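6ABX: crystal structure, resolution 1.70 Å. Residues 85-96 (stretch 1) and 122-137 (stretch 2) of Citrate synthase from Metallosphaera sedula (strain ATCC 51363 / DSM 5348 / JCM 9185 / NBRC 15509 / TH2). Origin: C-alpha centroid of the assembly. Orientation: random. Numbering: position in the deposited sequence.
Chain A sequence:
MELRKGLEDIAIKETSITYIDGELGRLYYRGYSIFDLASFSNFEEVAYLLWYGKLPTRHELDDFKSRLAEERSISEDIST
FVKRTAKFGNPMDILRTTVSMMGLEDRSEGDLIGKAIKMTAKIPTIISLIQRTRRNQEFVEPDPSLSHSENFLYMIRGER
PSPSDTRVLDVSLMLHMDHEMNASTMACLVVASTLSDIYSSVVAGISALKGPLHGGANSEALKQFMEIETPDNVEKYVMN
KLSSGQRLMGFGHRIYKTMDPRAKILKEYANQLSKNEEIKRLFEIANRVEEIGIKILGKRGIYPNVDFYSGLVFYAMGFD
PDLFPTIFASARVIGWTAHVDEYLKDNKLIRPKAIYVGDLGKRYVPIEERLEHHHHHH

Stretch 1 85-96: TAKFGNPMDILR
Stretch 2 (122-137) KIPTIISLIQRTRRNQ

K87 and R134 supply the polar ties between the stretches, in opposite directions: K87 NZ donates to T133 O and N136 OD1 at the C-terminal end of helix 122-134 and just past it, and R134 NE donates back to A86 O. The CA-to-CB bond of K87 points sideways to the partner, but its m, t, t, p chain carries NZ to T133 O (2.8 Å) and N136 OD1 (3.1 Å); N136 follows the helix with phi/psi 57/38, and its m rotamer presents OD1. In return R134 (m, t, t; chi4 -167°) sends NE to A86 O at 3.1 Å, N-H...O angle 166°, so the acceptor lies near the guanidinium plane. P91 CG sits 3.6 Å from R134 NH2.

A86 fits the closest backbone approach, its CA 4.9 Å from I130 CA: its CB points toward the helix, 3.6 Å from T133 CG2 and 3.8 Å from I130 O. T133 (m) can offer that methyl while its OG1 bonds L129 O at 2.8 Å.

N90 (t) caps helix 91-96, OD1 accepting weak bonds from M92 N (2.9 Å) and D93 N (3.3 Å). This helix crosses 122-134 at 138°, axes 10.7 Å apart at closest approach. Buried apolar chains fill the gap: I130 (m, t) extends CD1 to I94 CG2 (3.7 Å), while L95 (t, p) brings CD1 to I123 CG2 (3.9 Å) and I126 CG2 (4.2 Å). Together the stretches bury 582 Å².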

# COMPACT_ATOMS: atom_id res chain seq x y z
N THR A 85 -13.16 -12.59 12.65
CA THR A 85 -13.61 -11.62 11.62
C THR A 85 -14.12 -12.26 10.33
O THR A 85 -14.69 -11.54 9.48
CB THR A 85 -12.48 -10.63 11.27
OG1 THR A 85 -11.36 -11.35 10.74
CG2 THR A 85 -12.05 -9.83 12.46
N ALA A 86 -13.97 -13.58 10.18
CA ALA A 86 -14.28 -14.24 8.91
C ALA A 86 -15.72 -13.99 8.45
O ALA A 86 -15.98 -13.88 7.25
CB ALA A 86 -14.07 -15.72 9.06
N LYS A 87 -16.66 -14.04 9.38
CA LYS A 87 -18.08 -13.96 8.98
C LYS A 87 -18.54 -12.52 8.72
O LYS A 87 -19.57 -12.36 8.07
CB LYS A 87 -19.00 -14.53 10.05
CG LYS A 87 -18.95 -16.04 10.17
CD LYS A 87 -20.16 -16.59 10.90
CE LYS A 87 -20.28 -18.10 10.86
NZ LYS A 87 -19.14 -18.69 11.60
N PHE A 88 -17.84 -11.51 9.25
CA PHE A 88 -18.30 -10.14 9.18
C PHE A 88 -17.43 -9.26 8.28
O PHE A 88 -17.93 -8.25 7.74
CB PHE A 88 -18.35 -9.55 10.59
CG PHE A 88 -19.21 -10.39 11.51
CD1 PHE A 88 -20.60 -10.39 11.36
CD2 PHE A 88 -18.64 -11.25 12.45
CE1 PHE A 88 -21.39 -11.19 12.16
CE2 PHE A 88 -19.44 -12.04 13.27
CZ PHE A 88 -20.82 -12.01 13.13
N GLY A 89 -16.13 -9.57 8.17
CA GLY A 89 -15.22 -8.70 7.50
C GLY A 89 -15.11 -8.99 6.01
O GLY A 89 -15.34 -10.11 5.54
N ASN A 90 -14.79 -7.95 5.25
CA ASN A 90 -14.46 -8.07 3.85
C ASN A 90 -13.21 -8.92 3.77
O ASN A 90 -12.24 -8.69 4.50
CB ASN A 90 -14.29 -6.69 3.22
CG ASN A 90 -13.86 -6.79 1.78
OD1 ASN A 90 -12.76 -7.21 1.54
ND2 ASN A 90 -14.64 -6.28 0.84
N PRO A 91 -13.17 -9.98 2.94
CA PRO A 91 -12.04 -10.89 3.03
C PRO A 91 -10.71 -10.24 2.63
O PRO A 91 -9.68 -10.63 3.13
CB PRO A 91 -12.37 -12.02 2.05
CG PRO A 91 -13.79 -11.82 1.62
CD PRO A 91 -14.27 -10.49 2.13
N MET A 92 -10.77 -9.27 1.72
CA MET A 92 -9.55 -8.51 1.37
C MET A 92 -9.08 -7.64 2.54
O MET A 92 -7.88 -7.53 2.78
CB MET A 92 -9.79 -7.70 0.08
CG MET A 92 -9.72 -8.55 -1.18
SD MET A 92 -8.11 -9.37 -1.51
CE MET A 92 -7.31 -8.05 -2.40
N ASP A 93 -10.00 -7.12 3.36
CA ASP A 93 -9.64 -6.42 4.57
C ASP A 93 -8.98 -7.38 5.56
O ASP A 93 -8.05 -7.01 6.23
CB ASP A 93 -10.83 -5.75 5.26
CG ASP A 93 -11.45 -4.61 4.43
OD1 ASP A 93 -10.86 -4.27 3.38
OD2 ASP A 93 -12.55 -4.10 4.82
N ILE A 94 -9.48 -8.62 5.65
CA ILE A 94 -8.90 -9.58 6.54
C ILE A 94 -7.48 -9.90 6.06
O ILE A 94 -6.58 -9.92 6.82
CB ILE A 94 -9.77 -10.85 6.63
CG1 ILE A 94 -11.13 -10.53 7.25
CG2 ILE A 94 -9.04 -11.92 7.42
CD1 ILE A 94 -12.11 -11.70 7.19
N LEU A 95 -7.32 -10.13 4.76
CA LEU A 95 -6.01 -10.48 4.24
C LEU A 95 -5.04 -9.30 4.40
O LEU A 95 -3.89 -9.52 4.79
CB LEU A 95 -6.14 -10.85 2.76
CG LEU A 95 -4.84 -11.39 2.15
CD1 LEU A 95 -4.48 -12.71 2.80
CD2 LEU A 95 -4.93 -11.52 0.63
N ARG A 96 -5.52 -8.06 4.14
CA ARG A 96 -4.68 -6.84 4.32
C ARG A 96 -4.16 -6.84 5.77
O ARG A 96 -2.95 -6.64 6.05
CB ARG A 96 -5.50 -5.59 3.98
CG ARG A 96 -4.74 -4.27 4.00
CD ARG A 96 -5.76 -3.14 3.86
NE ARG A 96 -6.72 -3.03 4.95
CZ ARG A 96 -7.99 -2.75 4.88
NH1 ARG A 96 -8.53 -2.40 3.72
NH2 ARG A 96 -8.74 -2.73 5.97
N LYS A 122 1.71 -18.92 3.44
CA LYS A 122 0.73 -18.72 4.49
C LYS A 122 -0.59 -18.14 4.00
O LYS A 122 -1.60 -18.42 4.64
CB LYS A 122 1.24 -17.77 5.56
CG LYS A 122 2.46 -18.30 6.33
CD LYS A 122 3.13 -17.27 7.19
CE LYS A 122 4.24 -17.92 8.02
NZ LYS A 122 4.80 -17.00 9.03
N ILE A 123 -0.60 -17.41 2.88
CA ILE A 123 -1.85 -16.81 2.46
C ILE A 123 -2.94 -17.87 2.29
O ILE A 123 -4.09 -17.62 2.69
CB ILE A 123 -1.64 -15.87 1.26
CG1 ILE A 123 -0.97 -14.60 1.80
CG2 ILE A 123 -2.96 -15.60 0.58
CD1 ILE A 123 -0.32 -13.69 0.77
N PRO A 124 -2.70 -19.01 1.61
CA PRO A 124 -3.75 -20.03 1.49
C PRO A 124 -4.26 -20.52 2.84
O PRO A 124 -5.47 -20.85 2.95
CB PRO A 124 -3.13 -21.19 0.69
CG PRO A 124 -2.00 -20.46 -0.09
CD PRO A 124 -1.51 -19.37 0.83
N THR A 125 -3.40 -20.57 3.85
CA THR A 125 -3.84 -21.00 5.16
C THR A 125 -4.89 -20.03 5.71
O THR A 125 -5.91 -20.41 6.25
CB THR A 125 -2.66 -21.12 6.11
OG1 THR A 125 -1.65 -21.89 5.42
CG2 THR A 125 -3.04 -21.73 7.45
N ILE A 126 -4.64 -18.74 5.52
CA ILE A 126 -5.56 -17.67 5.98
C ILE A 126 -6.87 -17.76 5.20
O ILE A 126 -7.98 -17.71 5.78
CB ILE A 126 -4.89 -16.29 5.81
CG1 ILE A 126 -3.70 -16.13 6.77
CG2 ILE A 126 -5.89 -15.16 5.96
CD1 ILE A 126 -2.76 -15.01 6.46
N ILE A 127 -6.78 -17.89 3.87
CA ILE A 127 -7.96 -17.92 3.05
C ILE A 127 -8.85 -19.10 3.46
O ILE A 127 -10.07 -18.98 3.56
CB ILE A 127 -7.60 -18.00 1.56
CG1 ILE A 127 -6.92 -16.70 1.12
CG2 ILE A 127 -8.84 -18.28 0.72
CD1 ILE A 127 -6.38 -16.77 -0.28
N SER A 128 -8.20 -20.25 3.62
CA SER A 128 -8.90 -21.51 3.97
C SER A 128 -9.62 -21.38 5.33
O SER A 128 -10.78 -21.79 5.45
CB SER A 128 -7.92 -22.67 3.90
OG SER A 128 -7.43 -22.84 2.58
N LEU A 129 -8.96 -20.77 6.32
CA LEU A 129 -9.57 -20.54 7.63
C LEU A 129 -10.74 -19.56 7.54
O LEU A 129 -11.79 -19.82 8.14
CB LEU A 129 -8.51 -20.07 8.61
CG LEU A 129 -8.99 -19.79 10.02
CD1 LEU A 129 -9.69 -21.00 10.62
CD2 LEU A 129 -7.77 -19.39 10.84
N ILE A 130 -10.66 -18.53 6.67
CA ILE A 130 -11.83 -17.71 6.43
C ILE A 130 -12.98 -18.59 5.94
O ILE A 130 -14.09 -18.49 6.46
CB ILE A 130 -11.56 -16.55 5.45
CG1 ILE A 130 -10.54 -15.55 5.98
CG2 ILE A 130 -12.90 -15.87 5.07
CD1 ILE A 130 -10.06 -14.54 4.96
N GLN A 131 -12.73 -19.40 4.90
CA GLN A 131 -13.78 -20.17 4.28
C GLN A 131 -14.39 -21.18 5.26
O GLN A 131 -15.61 -21.30 5.29
CB GLN A 131 -13.26 -20.92 3.06
CG GLN A 131 -14.31 -21.79 2.43
CD GLN A 131 -15.27 -20.91 1.70
OE1 GLN A 131 -15.02 -20.47 0.55
NE2 GLN A 131 -16.35 -20.58 2.40
N ARG A 132 -13.55 -21.92 5.97
CA ARG A 132 -14.00 -22.96 6.92
C ARG A 132 -14.86 -22.27 7.99
O ARG A 132 -15.97 -22.74 8.27
CB ARG A 132 -12.81 -23.63 7.62
CG ARG A 132 -11.92 -24.45 6.70
CD ARG A 132 -12.51 -25.76 6.24
NE ARG A 132 -12.62 -26.82 7.24
CZ ARG A 132 -13.18 -28.01 7.04
NH1 ARG A 132 -13.57 -28.41 5.83
NH2 ARG A 132 -13.25 -28.86 8.04
N THR A 133 -14.38 -21.12 8.48
CA THR A 133 -15.08 -20.42 9.60
C THR A 133 -16.48 -20.00 9.14
O THR A 133 -17.48 -20.14 9.87
CB THR A 133 -14.25 -19.26 10.13
OG1 THR A 133 -13.00 -19.74 10.63
CG2 THR A 133 -14.98 -18.50 11.21
N ARG A 134 -16.59 -19.49 7.92
CA ARG A 134 -17.86 -19.01 7.41
C ARG A 134 -18.88 -20.16 7.36
O ARG A 134 -20.09 -19.92 7.50
CB ARG A 134 -17.72 -18.39 6.03
CG ARG A 134 -17.10 -17.02 6.10
CD ARG A 134 -16.91 -16.62 4.69
NE ARG A 134 -16.65 -15.25 4.51
CZ ARG A 134 -16.71 -14.71 3.30
NH1 ARG A 134 -16.84 -15.49 2.22
NH2 ARG A 134 -16.65 -13.41 3.17
N ARG A 135 -18.39 -21.36 7.06
CA ARG A 135 -19.24 -22.57 6.96
C ARG A 135 -19.40 -23.30 8.28
O ARG A 135 -19.82 -24.48 8.29
CB ARG A 135 -18.60 -23.49 5.92
CG ARG A 135 -18.72 -22.90 4.52
CD ARG A 135 -18.01 -23.68 3.44
NE ARG A 135 -18.30 -23.12 2.11
CZ ARG A 135 -17.62 -23.40 1.00
NH1 ARG A 135 -16.53 -24.17 1.06
NH2 ARG A 135 -17.95 -22.79 -0.14
N ASN A 136 -18.98 -22.69 9.39
CA ASN A 136 -19.01 -23.34 10.72
C ASN A 136 -18.24 -24.65 10.75
O ASN A 136 -18.67 -25.63 11.41
CB ASN A 136 -20.47 -23.61 11.15
CG ASN A 136 -21.30 -22.35 11.34
OD1 ASN A 136 -20.75 -21.29 11.59
ND2 ASN A 136 -22.62 -22.46 11.21
N GLN A 137 -17.10 -24.70 10.05
CA GLN A 137 -16.23 -25.85 9.98
C GLN A 137 -14.92 -25.53 10.68
O GLN A 137 -14.54 -24.36 10.82
CB GLN A 137 -15.91 -26.21 8.52
CG GLN A 137 -17.13 -26.61 7.72
CD GLN A 137 -16.83 -26.66 6.24
OE1 GLN A 137 -16.05 -25.87 5.72
NE2 GLN A 137 -17.42 -27.63 5.60